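Local coordinates for ORF131 protein (Ralstonia metallidurans, PDB 2WTP), which binds copper and probably contributes to heavy-metal resistance in its bacterial host, adopting a compact fold with two beta-sheets and assembling as a dimer, at residues S58-I63 / T80-A85; G86-A91 / D111-A116. One frame throughout, in Å; residues are numbered along the deposited sequence. Where two conformers were deposited one is given.

Interaction 1: S58-I63 / T80-A85; sequences SQASRI and TVAFRA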
loop_
_atom_site.group_PDB
_atom_site.type_symbol
_atom_site.label_atom_id
_atom_site.label_comp_id
_atom_site.label_asym_id
_atom_site.label_seq_id
_atom_site.Cartn_x
_atom_site.Cartn_y
_atom_site.Cartn_z
ATOM N N SER A 58 -1.260 -10.007 15.552
ATOM C CA SER A 58 -0.525 -9.279 16.576
ATOM C C SER A 58 0.872 -8.851 16.167
ATOM O O SER A 58 1.506 -8.052 16.850
ATOM C CB SER A 58 -0.475 -10.150 17.851
ATOM O OG SER A 58 0.333 -11.266 17.591
ATOM N N GLN A 59 1.381 -9.357 15.036
ATOM C CA GLN A 59 2.689 -8.956 14.526
ATOM C C GLN A 59 2.595 -8.009 13.317
ATOM O O GLN A 59 3.625 -7.637 12.791
ATOM C CB GLN A 59 3.488 -10.235 14.165
ATOM C CG GLN A 59 3.941 -10.938 15.474
ATOM C CD GLN A 59 4.948 -10.146 16.280
ATOM O OE1 GLN A 59 5.978 -9.751 15.719
ATOM N NE2 GLN A 59 4.678 -9.953 17.562
ATOM N N ALA A 60 1.375 -7.705 12.899
ATOM C CA ALA A 60 1.260 -6.845 11.712
ATOM C C ALA A 60 1.496 -5.396 12.067
ATOM O O ALA A 60 1.066 -4.904 13.109
ATOM C CB ALA A 60 -0.170 -7.015 11.153
ATOM N N SER A 61 2.086 -4.672 11.105
ATOM C CA SER A 61 2.407 -3.264 11.322
ATOM C C SER A 61 1.286 -2.367 10.797
ATOM O O SER A 61 1.289 -1.168 11.064
ATOM C CB SER A 61 3.694 -2.833 10.632
ATOM O OG SER A 61 3.799 -3.340 9.350
ATOM N N ARG A 62 0.315 -2.894 10.057
ATOM C CA ARG A 62 -0.878 -2.130 9.640
ATOM C C ARG A 62 -2.004 -3.108 9.257
ATOM O O ARG A 62 -1.684 -4.287 9.023
ATOM C CB ARG A 62 -0.611 -1.187 8.491
ATOM C CG ARG A 62 -0.083 -1.926 7.235
ATOM C CD ARG A 62 0.002 -0.971 5.970
ATOM N NE ARG A 62 0.853 -1.603 4.965
ATOM C CZ ARG A 62 0.823 -1.258 3.698
ATOM N NH1 ARG A 62 -0.087 -0.433 3.243
ATOM N NH2 ARG A 62 1.735 -1.792 2.902
ATOM N N ILE A 63 -3.221 -2.614 9.182
ATOM C CA ILE A 63 -4.363 -3.450 8.716
ATOM C C ILE A 63 -4.880 -2.732 7.484
ATOM O O ILE A 63 -5.187 -1.480 7.499
ATOM C CB ILE A 63 -5.467 -3.456 9.769
ATOM C CG1 ILE A 63 -4.981 -4.133 10.998
ATOM C CG2 ILE A 63 -6.660 -4.244 9.261
ATOM C CD1 ILE A 63 -5.951 -4.007 12.211
ATOM N N THR A 80 4.911 -7.486 7.514
ATOM C CA THR A 80 3.814 -8.290 8.021
ATOM C C THR A 80 2.597 -7.363 8.037
ATOM O O THR A 80 2.573 -6.326 8.677
ATOM C CB THR A 80 4.046 -8.841 9.443
ATOM O OG1 THR A 80 5.208 -9.682 9.400
ATOM C CG2 THR A 80 2.840 -9.696 9.879
ATOM N N VAL A 81 1.582 -7.749 7.264
ATOM C CA VAL A 81 0.387 -6.902 6.981
ATOM C C VAL A 81 -0.819 -7.701 7.281
ATOM O O VAL A 81 -0.900 -8.916 6.897
ATOM C CB VAL A 81 0.364 -6.512 5.458
ATOM C CG1 VAL A 81 -0.837 -5.649 5.186
ATOM C CG2 VAL A 81 1.649 -5.727 5.085
ATOM N N ALA A 82 -1.788 -7.081 7.929
ATOM C CA ALA A 82 -3.076 -7.743 8.121
ATOM C C ALA A 82 -4.082 -7.170 7.167
ATOM O O ALA A 82 -3.994 -5.968 6.764
ATOM C CB ALA A 82 -3.541 -7.519 9.597
ATOM N N PHE A 83 -4.926 -8.057 6.638
ATOM C CA PHE A 83 -5.943 -7.642 5.687
ATOM C C PHE A 83 -7.304 -7.906 6.287
ATOM O O PHE A 83 -7.532 -8.989 6.860
ATOM C CB PHE A 83 -5.789 -8.475 4.416
ATOM C CG PHE A 83 -4.497 -8.189 3.643
ATOM C CD1 PHE A 83 -4.448 -7.193 2.686
ATOM C CD2 PHE A 83 -3.304 -8.873 3.979
ATOM C CE1 PHE A 83 -3.231 -6.960 1.961
ATOM C CE2 PHE A 83 -2.118 -8.634 3.315
ATOM C CZ PHE A 83 -2.074 -7.648 2.301
ATOM N N ARG A 84 -8.175 -6.945 6.165
ATOM C CA ARG A 84 -9.499 -6.975 6.826
ATOM C C ARG A 84 -10.619 -6.988 5.802
ATOM O O ARG A 84 -10.615 -6.161 4.896
ATOM C CB ARG A 84 -9.608 -5.722 7.732
ATOM C CG ARG A 84 -11.058 -5.327 8.183
ATOM C CD ARG A 84 -11.119 -4.294 9.482
ATOM N NE ARG A 84 -11.991 -4.925 10.549
ATOM C CZ ARG A 84 -11.558 -5.452 11.670
ATOM N NH1 ARG A 84 -10.297 -5.293 12.009
ATOM N NH2 ARG A 84 -12.379 -6.090 12.507
ATOM N N ALA A 85 -11.581 -7.893 5.996
ATOM C CA ALA A 85 -12.869 -7.815 5.284
ATOM C C ALA A 85 -13.938 -7.882 6.359
ATOM O O ALA A 85 -14.060 -8.878 7.049
ATOM C CB ALA A 85 -13.005 -9.042 4.344
HETATM O O HOH W 1 5.931 -5.243 9.117
#

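Interaction 2: G86-A91 / D111-A116; sequences GEKIVA and DLPGSA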
loop_
_atom_site.group_PDB
_atom_site.type_symbol
_atom_site.label_atom_id
_atom_site.label_comp_id
_atom_site.label_asym_id
_atom_site.label_seq_id
_atom_site.Cartn_x
_atom_site.Cartn_y
_atom_site.Cartn_z
ATOM N N GLY A 86 -14.651 -6.778 6.542
ATOM C CA GLY A 86 -15.557 -6.668 7.704
ATOM C C GLY A 86 -14.809 -6.788 9.026
ATOM O O GLY A 86 -13.876 -6.030 9.279
ATOM N N GLU A 87 -15.075 -7.817 9.814
ATOM C CA GLU A 87 -14.277 -8.015 11.005
ATOM C C GLU A 87 -13.434 -9.244 10.886
ATOM O O GLU A 87 -12.744 -9.616 11.839
ATOM C CB GLU A 87 -15.188 -8.086 12.279
ATOM C CG GLU A 87 -16.118 -6.852 12.395
ATOM C CD GLU A 87 -15.364 -5.513 12.491
ATOM O OE1 GLU A 87 -14.238 -5.561 13.073
ATOM O OE2 GLU A 87 -15.823 -4.490 11.954
ATOM N N LYS A 88 -13.392 -9.849 9.704
ATOM C CA LYS A 88 -12.460 -10.961 9.526
ATOM C C LYS A 88 -11.073 -10.389 9.124
ATOM O O LYS A 88 -10.985 -9.560 8.218
ATOM C CB LYS A 88 -12.867 -11.892 8.447
ATOM C CG LYS A 88 -12.084 -13.142 8.453
ATOM C CD LYS A 88 -12.614 -14.016 7.379
ATOM C CE LYS A 88 -12.132 -15.477 7.476
ATOM N NZ LYS A 88 -10.990 -15.656 8.380
ATOM N N ILE A 89 -10.040 -10.785 9.867
ATOM C CA ILE A 89 -8.675 -10.301 9.643
ATOM C C ILE A 89 -7.779 -11.489 9.408
ATOM O O ILE A 89 -7.737 -12.472 10.212
ATOM C CB ILE A 89 -8.217 -9.397 10.828
ATOM C CG1 ILE A 89 -9.129 -8.194 10.923
ATOM C CG2 ILE A 89 -6.743 -9.042 10.620
ATOM C CD1 ILE A 89 -8.960 -7.373 12.183
ATOM N N VAL A 90 -6.991 -11.433 8.331
ATOM C CA VAL A 90 -5.994 -12.480 8.036
ATOM C C VAL A 90 -4.659 -11.773 7.767
ATOM O O VAL A 90 -4.633 -10.831 6.949
ATOM C CB VAL A 90 -6.416 -13.341 6.817
ATOM C CG1 VAL A 90 -5.342 -14.357 6.479
ATOM C CG2 VAL A 90 -7.737 -14.084 7.155
ATOM N N ALA A 91 -3.561 -12.222 8.364
ATOM C CA ALA A 91 -2.258 -11.564 8.188
ATOM C C ALA A 91 -1.229 -12.408 7.467
ATOM O O ALA A 91 -1.396 -13.645 7.359
ATOM C CB ALA A 91 -1.699 -11.184 9.583
ATOM N N ASP A 111 -9.780 -17.521 2.112
ATOM C CA ASP A 111 -10.924 -17.439 3.005
ATOM C C ASP A 111 -11.266 -16.037 3.437
ATOM O O ASP A 111 -12.207 -15.839 4.238
ATOM C CB ASP A 111 -10.686 -18.341 4.228
ATOM C CG ASP A 111 -10.732 -19.830 3.856
ATOM O OD1 ASP A 111 -11.387 -20.197 2.814
ATOM O OD2 ASP A 111 -10.102 -20.640 4.597
ATOM N N LEU A 112 -10.544 -15.027 2.945
ATOM C CA LEU A 112 -10.892 -13.635 3.228
ATOM C C LEU A 112 -11.783 -13.145 2.131
ATOM O O LEU A 112 -11.381 -13.000 0.981
ATOM C CB LEU A 112 -9.623 -12.801 3.306
ATOM C CG LEU A 112 -9.924 -11.421 3.753
ATOM C CD1 LEU A 112 -10.249 -11.430 5.280
ATOM C CD2 LEU A 112 -8.670 -10.660 3.482
ATOM N N PRO A 113 -13.057 -12.908 2.431
ATOM C CA PRO A 113 -13.962 -12.582 1.327
ATOM C C PRO A 113 -13.585 -11.293 0.608
ATOM O O PRO A 113 -13.220 -10.313 1.232
ATOM C CB PRO A 113 -15.359 -12.421 2.037
ATOM C CG PRO A 113 -15.188 -13.288 3.198
ATOM C CD PRO A 113 -13.761 -13.088 3.729
ATOM N N GLY A 114 -13.632 -11.294 -0.735
ATOM C CA GLY A 114 -13.280 -10.120 -1.529
ATOM C C GLY A 114 -11.803 -10.003 -1.874
ATOM O O GLY A 114 -11.382 -9.038 -2.538
ATOM N N SER A 115 -10.997 -10.945 -1.383
ATOM C CA SER A 115 -9.546 -10.890 -1.636
ATOM C C SER A 115 -9.193 -11.196 -3.091
ATOM O O SER A 115 -8.212 -10.657 -3.613
ATOM C CB SER A 115 -8.817 -11.895 -0.738
ATOM O OG SER A 115 -9.271 -13.206 -0.996
ATOM N N ALA A 116 -9.973 -12.032 -3.805
ATOM C CA ALA A 116 -9.560 -12.399 -5.145
ATOM C C ALA A 116 -9.667 -11.211 -6.120
ATOM O O ALA A 116 -10.730 -10.502 -6.151
ATOM C CB ALA A 116 -10.464 -13.520 -5.672
#

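Interaction 1: S58-I63 / T80-A85
Ala60 and Ile63 pack against Ala82 where the loop after strand 52-55 runs into the edge strand 63-65, which lies parallel to strand 80-85 in a four-stranded mixed sheet. The tight part follows this junction. Ala82 N donates to Arg62 O at 3.0 Å, a nearly straight bond that brings Ile63 level with Ala82 in a parallel bridge, and the CA of Ile63 makes a CH...O contact with Ala82 O. Over the sheet, the Ala82 methyl touches both Ala60 CB at 3.7 Å and Ile63 CG1 at 3.9 Å. Ile63 CG2, anti to the backbone N, reaches the Arg84 side chain near its root, 3.6 Å from Arg84 CB, and the two side chains cross obliquely.

On the side of the strand that carries Val81 and Phe83, the Arg62 side chain, extended beyond CG, passes Val81 CG2 obliquely; its NE forms a salt bridge with Glu79 OE2 and its NH2 a hydrogen bond with Asn74 O. Phe83 and Val81 pack together there, with Val81 CG1 3.6 Å above the Phe83 ring plane and displaced toward its rim.

The other end is looser and wetter. Thr80 CG2, the branch anti to the backbone N, rests against the Gln59 carbonyl and Ala60 CA, while the Gln59 amide leads away from the strand. Ser61 OG is hydrogen-bonded to Tyr72 of the second subunit, and one water links it to Thr80 N. Thr80 O is the main grip here: Ser61 N donates to it at 3.0 Å, tilted 25° from the carbonyl plane.

Interaction 2: G86-A91 / D111-A116
Lys88 and Leu112 lie alongside each other and run in opposite directions, the lysine reaching out from strand 88-94 and the leucine coming in from the loop after helix 105-108. Leu112 CG is anti to its backbone N (chi1 -173°), and the CD1 methyl it carries makes the main contact, 3.6 Å from Lys88 O and 4.0 Å from Lys88 CG. The same methyl touches Val90 CG2 at 4.1 Å, Val90 and Leu112 again sliding past each other in opposite directions. Phe83 and Ala85 on the adjoining strand also touch Leu112.

Outward from the leucine, the lysine chain is extended as far as CE and crosses the Pro113 ring at about a right angle, Lys88 CD standing 3.9 Å from Pro113 CD. Lys88 CE then approaches Asp111 O to 3.3 Å. The ammonium is not paired with the carboxylate: Lys88 NZ and Asp111 OD2 are 6.3 Å apart, a separation at which any attraction is probably modest. Apolar contact and the aliphatic part of the lysine therefore carry this join, in which Leu112 packs the loop against the strand face carrying Lys88 and Val90 and opens the type II beta turn Leu112-Ser115.

In the fold
Both interactions hold the same four-stranded sheet, since strands 80-85 and 88-94 are neighbours in it and Phe83 N meets Val90 O at 2.8 Å, probably as a hydrogen bond. Interaction 1 is partly buried and works largely through backbone, adding the edge strand by a parallel bridge; the second subunit reaches its loop. Interaction 2 is a surface contact of side chains with a loop, without hydrogen bonds between its segments, and no other chain of the assembly touches it. They also meet directly: Ala85 CB, at the end of strand 80-85, lies 3.4 Å from Pro113 O.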